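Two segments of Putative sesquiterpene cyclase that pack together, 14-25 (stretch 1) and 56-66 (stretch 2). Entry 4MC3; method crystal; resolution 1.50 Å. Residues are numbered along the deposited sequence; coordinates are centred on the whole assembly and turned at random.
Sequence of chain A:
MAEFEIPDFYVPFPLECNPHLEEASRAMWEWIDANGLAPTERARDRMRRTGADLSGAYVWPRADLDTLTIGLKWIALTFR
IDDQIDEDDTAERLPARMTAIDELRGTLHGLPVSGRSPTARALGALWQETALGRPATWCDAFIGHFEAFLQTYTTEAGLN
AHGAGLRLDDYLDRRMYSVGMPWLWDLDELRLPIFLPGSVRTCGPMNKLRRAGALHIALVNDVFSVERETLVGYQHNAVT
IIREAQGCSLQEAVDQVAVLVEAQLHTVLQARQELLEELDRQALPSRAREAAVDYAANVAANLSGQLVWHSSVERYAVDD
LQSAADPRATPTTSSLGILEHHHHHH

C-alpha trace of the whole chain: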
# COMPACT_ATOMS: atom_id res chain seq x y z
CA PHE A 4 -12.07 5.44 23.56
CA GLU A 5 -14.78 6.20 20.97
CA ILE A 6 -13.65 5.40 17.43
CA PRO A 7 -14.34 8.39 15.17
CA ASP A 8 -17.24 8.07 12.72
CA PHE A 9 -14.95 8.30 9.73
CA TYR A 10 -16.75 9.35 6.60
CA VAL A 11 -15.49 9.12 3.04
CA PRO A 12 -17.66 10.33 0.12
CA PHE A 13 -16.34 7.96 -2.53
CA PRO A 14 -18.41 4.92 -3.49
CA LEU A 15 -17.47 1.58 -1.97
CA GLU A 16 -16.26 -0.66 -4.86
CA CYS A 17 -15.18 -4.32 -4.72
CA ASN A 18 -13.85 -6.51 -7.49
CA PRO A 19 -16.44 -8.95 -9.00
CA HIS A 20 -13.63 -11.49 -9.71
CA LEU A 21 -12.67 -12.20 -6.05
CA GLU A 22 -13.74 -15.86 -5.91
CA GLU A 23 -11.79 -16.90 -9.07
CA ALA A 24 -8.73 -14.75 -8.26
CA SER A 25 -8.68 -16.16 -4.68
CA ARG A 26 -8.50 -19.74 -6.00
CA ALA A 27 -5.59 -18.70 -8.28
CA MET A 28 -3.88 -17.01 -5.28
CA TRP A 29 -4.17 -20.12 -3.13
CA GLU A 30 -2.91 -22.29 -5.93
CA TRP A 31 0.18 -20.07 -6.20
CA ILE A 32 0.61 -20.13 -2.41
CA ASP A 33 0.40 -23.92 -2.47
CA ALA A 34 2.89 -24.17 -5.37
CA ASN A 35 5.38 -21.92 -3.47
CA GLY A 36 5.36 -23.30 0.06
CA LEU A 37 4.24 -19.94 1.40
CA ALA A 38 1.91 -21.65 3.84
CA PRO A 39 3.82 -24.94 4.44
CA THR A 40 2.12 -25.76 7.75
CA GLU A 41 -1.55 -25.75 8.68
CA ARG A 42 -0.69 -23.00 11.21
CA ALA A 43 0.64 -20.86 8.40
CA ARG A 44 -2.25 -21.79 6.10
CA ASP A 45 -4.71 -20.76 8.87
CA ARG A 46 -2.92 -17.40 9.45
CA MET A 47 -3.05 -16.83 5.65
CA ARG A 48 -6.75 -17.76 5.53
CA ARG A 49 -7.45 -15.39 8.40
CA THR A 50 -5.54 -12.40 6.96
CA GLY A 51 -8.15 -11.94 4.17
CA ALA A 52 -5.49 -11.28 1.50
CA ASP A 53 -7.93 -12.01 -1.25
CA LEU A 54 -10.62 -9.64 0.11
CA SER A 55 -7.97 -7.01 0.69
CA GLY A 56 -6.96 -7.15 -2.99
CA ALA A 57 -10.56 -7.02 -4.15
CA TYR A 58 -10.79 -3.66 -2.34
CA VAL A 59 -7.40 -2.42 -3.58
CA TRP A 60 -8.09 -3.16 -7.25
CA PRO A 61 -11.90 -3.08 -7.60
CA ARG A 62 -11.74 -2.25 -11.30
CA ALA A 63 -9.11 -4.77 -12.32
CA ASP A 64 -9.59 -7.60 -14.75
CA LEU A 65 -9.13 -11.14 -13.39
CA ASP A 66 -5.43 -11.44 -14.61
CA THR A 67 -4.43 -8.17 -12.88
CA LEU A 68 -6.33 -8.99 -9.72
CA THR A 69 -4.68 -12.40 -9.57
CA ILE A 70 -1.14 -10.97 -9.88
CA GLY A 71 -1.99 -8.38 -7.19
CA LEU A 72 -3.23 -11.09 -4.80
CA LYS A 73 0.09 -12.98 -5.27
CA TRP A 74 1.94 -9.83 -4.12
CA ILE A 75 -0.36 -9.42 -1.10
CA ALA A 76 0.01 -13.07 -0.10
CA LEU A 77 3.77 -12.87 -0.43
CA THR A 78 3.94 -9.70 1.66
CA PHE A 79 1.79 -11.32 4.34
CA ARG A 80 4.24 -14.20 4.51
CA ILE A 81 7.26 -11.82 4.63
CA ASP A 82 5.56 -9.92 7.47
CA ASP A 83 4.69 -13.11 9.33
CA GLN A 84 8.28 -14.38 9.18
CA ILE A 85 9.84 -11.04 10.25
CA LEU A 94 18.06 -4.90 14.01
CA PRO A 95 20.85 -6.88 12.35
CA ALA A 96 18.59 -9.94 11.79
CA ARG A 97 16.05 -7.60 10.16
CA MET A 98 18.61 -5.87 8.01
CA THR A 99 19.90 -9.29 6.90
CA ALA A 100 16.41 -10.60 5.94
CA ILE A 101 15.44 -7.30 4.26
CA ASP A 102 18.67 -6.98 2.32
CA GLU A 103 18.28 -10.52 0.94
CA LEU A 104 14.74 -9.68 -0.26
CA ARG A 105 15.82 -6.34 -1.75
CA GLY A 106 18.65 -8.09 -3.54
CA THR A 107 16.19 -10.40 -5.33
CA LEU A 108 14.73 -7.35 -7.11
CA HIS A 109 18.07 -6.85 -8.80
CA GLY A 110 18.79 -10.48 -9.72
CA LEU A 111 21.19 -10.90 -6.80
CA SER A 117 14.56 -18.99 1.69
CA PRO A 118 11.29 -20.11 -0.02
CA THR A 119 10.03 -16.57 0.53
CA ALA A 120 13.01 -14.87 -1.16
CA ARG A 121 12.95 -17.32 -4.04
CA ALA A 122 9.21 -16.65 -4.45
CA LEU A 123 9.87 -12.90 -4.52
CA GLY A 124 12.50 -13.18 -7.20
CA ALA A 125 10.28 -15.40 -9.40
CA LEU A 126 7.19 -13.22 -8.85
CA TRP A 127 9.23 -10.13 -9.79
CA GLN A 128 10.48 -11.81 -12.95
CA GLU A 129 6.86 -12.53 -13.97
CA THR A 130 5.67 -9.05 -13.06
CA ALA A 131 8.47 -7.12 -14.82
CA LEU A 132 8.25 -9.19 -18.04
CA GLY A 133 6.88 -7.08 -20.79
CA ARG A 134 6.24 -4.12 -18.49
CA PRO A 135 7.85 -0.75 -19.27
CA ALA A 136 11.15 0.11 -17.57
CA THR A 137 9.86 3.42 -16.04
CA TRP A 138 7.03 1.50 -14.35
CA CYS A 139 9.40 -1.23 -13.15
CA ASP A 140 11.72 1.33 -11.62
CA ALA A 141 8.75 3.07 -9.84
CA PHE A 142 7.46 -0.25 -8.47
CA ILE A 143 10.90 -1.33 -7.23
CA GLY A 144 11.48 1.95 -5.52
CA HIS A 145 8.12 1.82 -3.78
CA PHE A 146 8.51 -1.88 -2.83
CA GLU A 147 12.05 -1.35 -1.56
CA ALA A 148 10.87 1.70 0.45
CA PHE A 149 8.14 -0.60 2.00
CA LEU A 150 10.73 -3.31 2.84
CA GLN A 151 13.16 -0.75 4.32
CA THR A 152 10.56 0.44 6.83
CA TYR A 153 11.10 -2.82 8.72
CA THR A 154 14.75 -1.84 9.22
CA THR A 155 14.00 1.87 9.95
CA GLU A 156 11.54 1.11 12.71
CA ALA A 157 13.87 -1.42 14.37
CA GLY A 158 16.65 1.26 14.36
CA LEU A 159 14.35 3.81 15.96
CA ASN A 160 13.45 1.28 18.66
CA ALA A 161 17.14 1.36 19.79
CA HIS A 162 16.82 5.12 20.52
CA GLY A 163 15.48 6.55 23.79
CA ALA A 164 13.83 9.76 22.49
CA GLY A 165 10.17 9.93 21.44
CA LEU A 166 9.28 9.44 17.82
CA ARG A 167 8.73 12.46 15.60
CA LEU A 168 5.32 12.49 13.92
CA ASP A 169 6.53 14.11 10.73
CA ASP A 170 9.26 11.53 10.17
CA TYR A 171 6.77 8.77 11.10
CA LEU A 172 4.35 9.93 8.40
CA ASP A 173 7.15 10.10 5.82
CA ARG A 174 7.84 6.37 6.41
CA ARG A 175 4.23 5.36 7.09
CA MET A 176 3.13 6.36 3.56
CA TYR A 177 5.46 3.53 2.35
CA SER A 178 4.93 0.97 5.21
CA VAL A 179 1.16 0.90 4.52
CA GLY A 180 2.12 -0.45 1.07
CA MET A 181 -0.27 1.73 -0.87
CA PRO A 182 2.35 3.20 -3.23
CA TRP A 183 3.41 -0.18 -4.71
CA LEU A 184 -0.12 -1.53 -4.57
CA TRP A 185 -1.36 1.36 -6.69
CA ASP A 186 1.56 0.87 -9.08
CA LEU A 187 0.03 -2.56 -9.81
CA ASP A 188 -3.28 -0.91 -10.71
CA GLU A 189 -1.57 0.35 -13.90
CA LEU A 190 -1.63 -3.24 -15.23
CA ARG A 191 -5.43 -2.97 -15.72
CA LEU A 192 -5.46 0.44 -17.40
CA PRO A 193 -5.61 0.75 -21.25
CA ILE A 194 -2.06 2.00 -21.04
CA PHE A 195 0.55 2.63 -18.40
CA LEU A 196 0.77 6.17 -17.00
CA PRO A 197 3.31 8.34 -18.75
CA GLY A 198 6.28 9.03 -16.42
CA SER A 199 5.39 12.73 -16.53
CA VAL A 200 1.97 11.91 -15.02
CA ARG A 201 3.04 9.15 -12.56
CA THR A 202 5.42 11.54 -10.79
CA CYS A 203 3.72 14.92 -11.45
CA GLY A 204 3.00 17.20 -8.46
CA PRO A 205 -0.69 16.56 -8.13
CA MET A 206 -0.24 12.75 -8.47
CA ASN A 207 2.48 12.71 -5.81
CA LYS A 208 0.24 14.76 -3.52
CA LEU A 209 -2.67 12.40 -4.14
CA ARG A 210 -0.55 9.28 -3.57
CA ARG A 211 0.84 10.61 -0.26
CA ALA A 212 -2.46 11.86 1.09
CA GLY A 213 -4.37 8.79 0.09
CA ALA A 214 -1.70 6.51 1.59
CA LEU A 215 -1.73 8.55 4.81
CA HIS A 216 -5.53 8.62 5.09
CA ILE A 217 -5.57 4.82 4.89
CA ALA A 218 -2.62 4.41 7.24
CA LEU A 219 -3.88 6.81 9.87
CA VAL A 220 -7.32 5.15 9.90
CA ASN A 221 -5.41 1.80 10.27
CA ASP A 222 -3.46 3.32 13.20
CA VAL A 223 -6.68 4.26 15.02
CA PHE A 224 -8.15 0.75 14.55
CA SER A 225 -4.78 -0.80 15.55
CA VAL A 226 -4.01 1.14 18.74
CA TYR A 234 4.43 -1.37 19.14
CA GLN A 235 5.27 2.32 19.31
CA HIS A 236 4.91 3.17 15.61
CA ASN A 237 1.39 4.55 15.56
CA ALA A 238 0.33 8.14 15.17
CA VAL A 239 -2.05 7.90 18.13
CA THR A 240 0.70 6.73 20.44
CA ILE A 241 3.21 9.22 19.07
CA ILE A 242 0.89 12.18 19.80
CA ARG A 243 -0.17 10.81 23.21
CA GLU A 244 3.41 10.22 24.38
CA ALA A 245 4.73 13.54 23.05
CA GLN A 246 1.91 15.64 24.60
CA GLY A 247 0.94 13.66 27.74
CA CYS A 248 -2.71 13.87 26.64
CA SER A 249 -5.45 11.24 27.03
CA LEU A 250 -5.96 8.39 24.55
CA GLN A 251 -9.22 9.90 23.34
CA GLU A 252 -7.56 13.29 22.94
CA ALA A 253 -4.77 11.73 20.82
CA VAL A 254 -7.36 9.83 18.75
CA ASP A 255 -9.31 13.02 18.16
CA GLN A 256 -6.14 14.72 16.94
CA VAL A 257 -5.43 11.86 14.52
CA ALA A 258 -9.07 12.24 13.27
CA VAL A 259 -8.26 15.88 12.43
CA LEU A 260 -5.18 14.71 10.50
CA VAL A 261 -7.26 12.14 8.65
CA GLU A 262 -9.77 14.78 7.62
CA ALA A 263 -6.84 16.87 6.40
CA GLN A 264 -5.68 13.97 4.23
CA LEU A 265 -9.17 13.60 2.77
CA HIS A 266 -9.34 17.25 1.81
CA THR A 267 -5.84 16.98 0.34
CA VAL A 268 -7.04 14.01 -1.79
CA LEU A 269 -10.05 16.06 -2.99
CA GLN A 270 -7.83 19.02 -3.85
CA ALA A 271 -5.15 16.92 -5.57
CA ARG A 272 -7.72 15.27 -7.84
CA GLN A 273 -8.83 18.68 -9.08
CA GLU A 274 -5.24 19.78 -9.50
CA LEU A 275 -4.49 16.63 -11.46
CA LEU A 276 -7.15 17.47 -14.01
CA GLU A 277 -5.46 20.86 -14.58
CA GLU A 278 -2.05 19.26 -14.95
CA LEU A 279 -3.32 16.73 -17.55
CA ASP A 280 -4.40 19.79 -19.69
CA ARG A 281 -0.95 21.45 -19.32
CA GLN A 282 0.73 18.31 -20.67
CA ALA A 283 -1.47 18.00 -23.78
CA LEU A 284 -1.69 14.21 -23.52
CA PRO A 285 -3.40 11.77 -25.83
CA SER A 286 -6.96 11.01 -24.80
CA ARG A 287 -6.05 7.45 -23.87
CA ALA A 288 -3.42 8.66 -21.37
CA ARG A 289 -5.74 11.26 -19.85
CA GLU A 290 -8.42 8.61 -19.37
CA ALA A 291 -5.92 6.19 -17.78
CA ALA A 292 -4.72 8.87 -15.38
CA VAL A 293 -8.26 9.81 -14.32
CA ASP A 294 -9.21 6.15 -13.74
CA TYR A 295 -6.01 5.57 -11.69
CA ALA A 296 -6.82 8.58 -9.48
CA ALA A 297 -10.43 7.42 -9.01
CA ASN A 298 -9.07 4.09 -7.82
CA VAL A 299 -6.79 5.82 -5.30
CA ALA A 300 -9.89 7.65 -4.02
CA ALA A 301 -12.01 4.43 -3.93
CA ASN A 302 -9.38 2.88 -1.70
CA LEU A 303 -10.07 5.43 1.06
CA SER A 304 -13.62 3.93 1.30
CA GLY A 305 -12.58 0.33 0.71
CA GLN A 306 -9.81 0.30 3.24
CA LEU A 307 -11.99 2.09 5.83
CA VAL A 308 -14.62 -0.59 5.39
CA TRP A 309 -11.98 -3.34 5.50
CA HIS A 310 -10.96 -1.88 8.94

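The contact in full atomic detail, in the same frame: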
# COMPACT_ATOMS: atom_id res chain seq x y z
N PRO A 14 -17.71 6.19 -3.56
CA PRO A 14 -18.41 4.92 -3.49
C PRO A 14 -17.51 3.76 -3.05
O PRO A 14 -16.29 3.76 -3.34
CB PRO A 14 -18.97 4.73 -4.91
CG PRO A 14 -19.04 6.11 -5.48
CD PRO A 14 -17.87 6.85 -4.86
N LEU A 15 -18.13 2.81 -2.37
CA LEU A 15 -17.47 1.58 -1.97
C LEU A 15 -17.56 0.60 -3.14
O LEU A 15 -18.61 0.16 -3.49
CB LEU A 15 -18.08 0.96 -0.71
CG LEU A 15 -17.51 -0.37 -0.27
CD1 LEU A 15 -16.08 -0.14 0.19
CD2 LEU A 15 -18.31 -0.99 0.86
N GLU A 16 -16.41 0.25 -3.71
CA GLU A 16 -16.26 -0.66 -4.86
C GLU A 16 -15.47 -1.93 -4.47
O GLU A 16 -14.54 -1.85 -3.66
CB GLU A 16 -15.51 0.02 -6.01
CG GLU A 16 -16.12 1.30 -6.48
CD GLU A 16 -15.36 1.97 -7.60
OE1 GLU A 16 -14.55 1.35 -8.32
OE2 GLU A 16 -15.65 3.14 -7.84
N CYS A 17 -15.83 -3.07 -5.02
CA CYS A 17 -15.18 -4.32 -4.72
C CYS A 17 -15.10 -5.10 -6.03
O CYS A 17 -15.96 -5.02 -6.89
CB CYS A 17 -15.90 -5.12 -3.64
SG CYS A 17 -14.93 -6.46 -2.89
N ASN A 18 -14.00 -5.83 -6.23
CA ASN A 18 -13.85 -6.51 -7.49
C ASN A 18 -14.78 -7.73 -7.65
O ASN A 18 -14.79 -8.60 -6.78
CB ASN A 18 -12.39 -6.99 -7.61
CG ASN A 18 -12.03 -7.30 -9.02
OD1 ASN A 18 -12.62 -8.21 -9.61
ND2 ASN A 18 -11.12 -6.54 -9.62
N PRO A 19 -15.53 -7.81 -8.77
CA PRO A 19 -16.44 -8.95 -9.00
C PRO A 19 -15.72 -10.30 -9.20
O PRO A 19 -16.36 -11.38 -9.12
CB PRO A 19 -17.15 -8.54 -10.29
CG PRO A 19 -16.33 -7.51 -10.94
CD PRO A 19 -15.56 -6.82 -9.88
N HIS A 20 -14.39 -10.27 -9.41
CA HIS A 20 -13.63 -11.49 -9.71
C HIS A 20 -12.94 -12.15 -8.49
O HIS A 20 -12.08 -13.03 -8.65
CB HIS A 20 -12.58 -11.20 -10.76
CG HIS A 20 -13.11 -10.66 -12.04
ND1 HIS A 20 -13.93 -11.41 -12.87
CD2 HIS A 20 -12.96 -9.46 -12.64
CE1 HIS A 20 -14.24 -10.68 -13.93
NE2 HIS A 20 -13.65 -9.51 -13.83
N LEU A 21 -13.30 -11.74 -7.28
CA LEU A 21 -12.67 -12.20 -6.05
C LEU A 21 -12.59 -13.74 -5.92
O LEU A 21 -11.55 -14.29 -5.61
CB LEU A 21 -13.44 -11.66 -4.85
CG LEU A 21 -13.03 -12.17 -3.47
CD1 LEU A 21 -11.55 -11.96 -3.18
CD2 LEU A 21 -13.87 -11.55 -2.37
N GLU A 22 -13.69 -14.42 -6.17
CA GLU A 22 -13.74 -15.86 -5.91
C GLU A 22 -12.71 -16.59 -6.82
O GLU A 22 -11.88 -17.35 -6.33
CB GLU A 22 -15.18 -16.42 -6.04
CG GLU A 22 -15.76 -16.93 -4.71
CD GLU A 22 -15.97 -15.86 -3.63
OE1 GLU A 22 -16.97 -15.10 -3.71
OE2 GLU A 22 -15.17 -15.79 -2.66
N GLU A 23 -12.73 -16.29 -8.11
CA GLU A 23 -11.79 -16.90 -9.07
C GLU A 23 -10.34 -16.48 -8.81
O GLU A 23 -9.41 -17.32 -8.83
CB GLU A 23 -12.17 -16.48 -10.48
CG GLU A 23 -11.46 -17.19 -11.62
CD GLU A 23 -12.25 -17.10 -12.94
OE1 GLU A 23 -13.22 -16.31 -13.03
OE2 GLU A 23 -11.89 -17.83 -13.89
N ALA A 24 -10.11 -15.19 -8.55
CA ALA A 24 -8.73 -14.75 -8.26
C ALA A 24 -8.21 -15.40 -6.97
O ALA A 24 -7.04 -15.72 -6.90
CB ALA A 24 -8.67 -13.27 -8.13
N SER A 25 -9.06 -15.54 -5.96
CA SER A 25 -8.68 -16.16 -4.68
C SER A 25 -8.24 -17.60 -4.86
O SER A 25 -7.23 -18.00 -4.31
CB SER A 25 -9.82 -16.11 -3.67
OG SER A 25 -9.39 -16.73 -2.46
N GLY A 56 -7.23 -7.47 -1.59
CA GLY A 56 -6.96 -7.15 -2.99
C GLY A 56 -8.18 -6.72 -3.75
O GLY A 56 -8.11 -5.85 -4.66
N ALA A 57 -9.33 -7.35 -3.44
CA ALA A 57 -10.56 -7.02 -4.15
C ALA A 57 -10.96 -5.57 -3.84
O ALA A 57 -11.59 -4.91 -4.68
CB ALA A 57 -11.67 -7.97 -3.78
N TYR A 58 -10.56 -5.07 -2.69
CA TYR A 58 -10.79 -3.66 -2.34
C TYR A 58 -9.68 -2.70 -2.85
O TYR A 58 -9.91 -1.51 -3.08
CB TYR A 58 -10.93 -3.43 -0.84
CG TYR A 58 -12.26 -3.86 -0.26
CD1 TYR A 58 -12.35 -4.83 0.69
CD2 TYR A 58 -13.45 -3.28 -0.72
CE1 TYR A 58 -13.60 -5.18 1.26
CE2 TYR A 58 -14.69 -3.65 -0.21
CZ TYR A 58 -14.75 -4.59 0.79
OH TYR A 58 -15.99 -4.95 1.30
N VAL A 59 -8.47 -3.23 -3.01
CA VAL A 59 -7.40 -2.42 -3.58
C VAL A 59 -7.56 -2.14 -5.07
O VAL A 59 -7.31 -1.04 -5.55
CB VAL A 59 -5.98 -3.06 -3.33
CG1 VAL A 59 -4.92 -2.22 -4.01
CG2 VAL A 59 -5.71 -3.20 -1.83
N TRP A 60 -7.96 -3.19 -5.82
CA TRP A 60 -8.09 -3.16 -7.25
C TRP A 60 -9.50 -3.52 -7.68
O TRP A 60 -9.69 -4.47 -8.45
CB TRP A 60 -7.08 -4.10 -7.95
CG TRP A 60 -5.66 -3.84 -7.57
CD1 TRP A 60 -4.87 -2.80 -7.98
CD2 TRP A 60 -4.84 -4.67 -6.75
NE1 TRP A 60 -3.62 -2.91 -7.40
CE2 TRP A 60 -3.59 -4.04 -6.64
CE3 TRP A 60 -5.07 -5.86 -6.05
CZ2 TRP A 60 -2.56 -4.62 -5.92
CZ3 TRP A 60 -4.06 -6.40 -5.30
CH2 TRP A 60 -2.81 -5.77 -5.23
N PRO A 61 -10.51 -2.72 -7.25
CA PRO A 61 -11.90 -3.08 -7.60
C PRO A 61 -12.24 -3.11 -9.06
O PRO A 61 -13.17 -3.81 -9.45
CB PRO A 61 -12.73 -2.02 -6.85
CG PRO A 61 -11.77 -0.84 -6.72
CD PRO A 61 -10.44 -1.53 -6.41
N ARG A 62 -11.48 -2.37 -9.88
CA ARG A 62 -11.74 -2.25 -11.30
C ARG A 62 -10.88 -3.18 -12.17
O ARG A 62 -10.95 -3.12 -13.41
CB ARG A 62 -11.53 -0.80 -11.74
CG ARG A 62 -12.52 0.09 -10.97
CD ARG A 62 -12.28 1.56 -11.28
NE ARG A 62 -13.23 2.40 -10.53
CZ ARG A 62 -13.54 3.67 -10.85
NH1 ARG A 62 -12.96 4.23 -11.89
NH2 ARG A 62 -14.44 4.36 -10.15
N ALA A 63 -10.00 -3.94 -11.54
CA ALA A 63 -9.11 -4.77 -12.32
C ALA A 63 -9.81 -5.93 -13.02
O ALA A 63 -10.78 -6.49 -12.51
CB ALA A 63 -8.07 -5.33 -11.39
N ASP A 64 -9.27 -6.33 -14.15
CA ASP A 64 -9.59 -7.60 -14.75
C ASP A 64 -9.05 -8.76 -13.89
O ASP A 64 -8.25 -8.57 -12.97
CB ASP A 64 -8.94 -7.61 -16.14
CG ASP A 64 -7.43 -7.49 -16.06
OD1 ASP A 64 -6.90 -6.37 -15.86
OD2 ASP A 64 -6.78 -8.53 -16.18
N LEU A 65 -9.50 -9.98 -14.15
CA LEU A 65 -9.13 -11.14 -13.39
C LEU A 65 -7.60 -11.35 -13.34
O LEU A 65 -7.07 -11.65 -12.26
CB LEU A 65 -9.76 -12.39 -14.01
CG LEU A 65 -9.38 -13.70 -13.38
CD1 LEU A 65 -9.69 -13.85 -11.91
CD2 LEU A 65 -10.05 -14.84 -14.19
N ASP A 66 -6.92 -11.21 -14.49
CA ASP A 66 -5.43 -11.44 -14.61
C ASP A 66 -4.69 -10.46 -13.69
O ASP A 66 -3.87 -10.87 -12.86
CB ASP A 66 -4.89 -11.36 -16.04
CG ASP A 66 -5.37 -12.52 -16.92
OD1 ASP A 66 -5.77 -13.60 -16.40
OD2 ASP A 66 -5.31 -12.35 -18.16
O HOH W 1 -12.26 -0.31 -2.76

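Residues 14–25, an extended loop leading through a turn into a helix, lie against the helix end and turn of residues 56–66, burying 764 Å² in all. N18 is the hub. Its CA-to-CB bond points toward the other stretch, and the t rotamer (chi1 -162°) with chi2 -63° carries ND2 into the W60–A63 type I turn, where N18 ND2 donates to W60 O (2.8 Å) and to A63 O (2.9 Å). The same amide turns N18 OD1 back to accept from H20 N (2.7 Å), within N18's own type I turn, so a buried asparagine has both ends of its amide satisfied. Its backbone joins in: N18 N donates to A57 O (3.0 Å), and N18 CA lies 3.4 Å from P61 O in a CA-H...O contact.

E16 starts sideways, but its m, t conformation extends the carboxylate to R62. R62 leaves its backbone pointing away, and its extended chain (chi1 m, chi2 and chi3 t) brings the guanidinium edge round to a two-pronged salt bridge, R62 NE to E16 OE1 2.8 Å and R62 NH2 to E16 OE2 2.9 Å, both nearly linear. Nearer the backbone, E16 CB packs on P61 CB at 3.5 Å.

C17, in the t rotamer, sets SG over one face of the Y58 ring, 4.1 Å from its centroid, and 3.7 Å from A57 CB. Y58 points away at CB, yet its ring swings back, letting Y58 CE2 meet L15 CD1 at 3.8 Å. The O atom of a water lies 2.9 Å from E16 O and 2.7 Å from Y58 O, within hydrogen-bonding reach of both; which of its neighbours receive its protons is open.

Farther along, small A57 admits L21 CD1 to 4.0 Å from its CB. L65 (t, p) gives up the most surface: CB lies over one face of the H20 ring, L65 CD1 reaches A24 CB at 4.0 Å, and L65 CD2 approaches E23 CD at 3.4 Å.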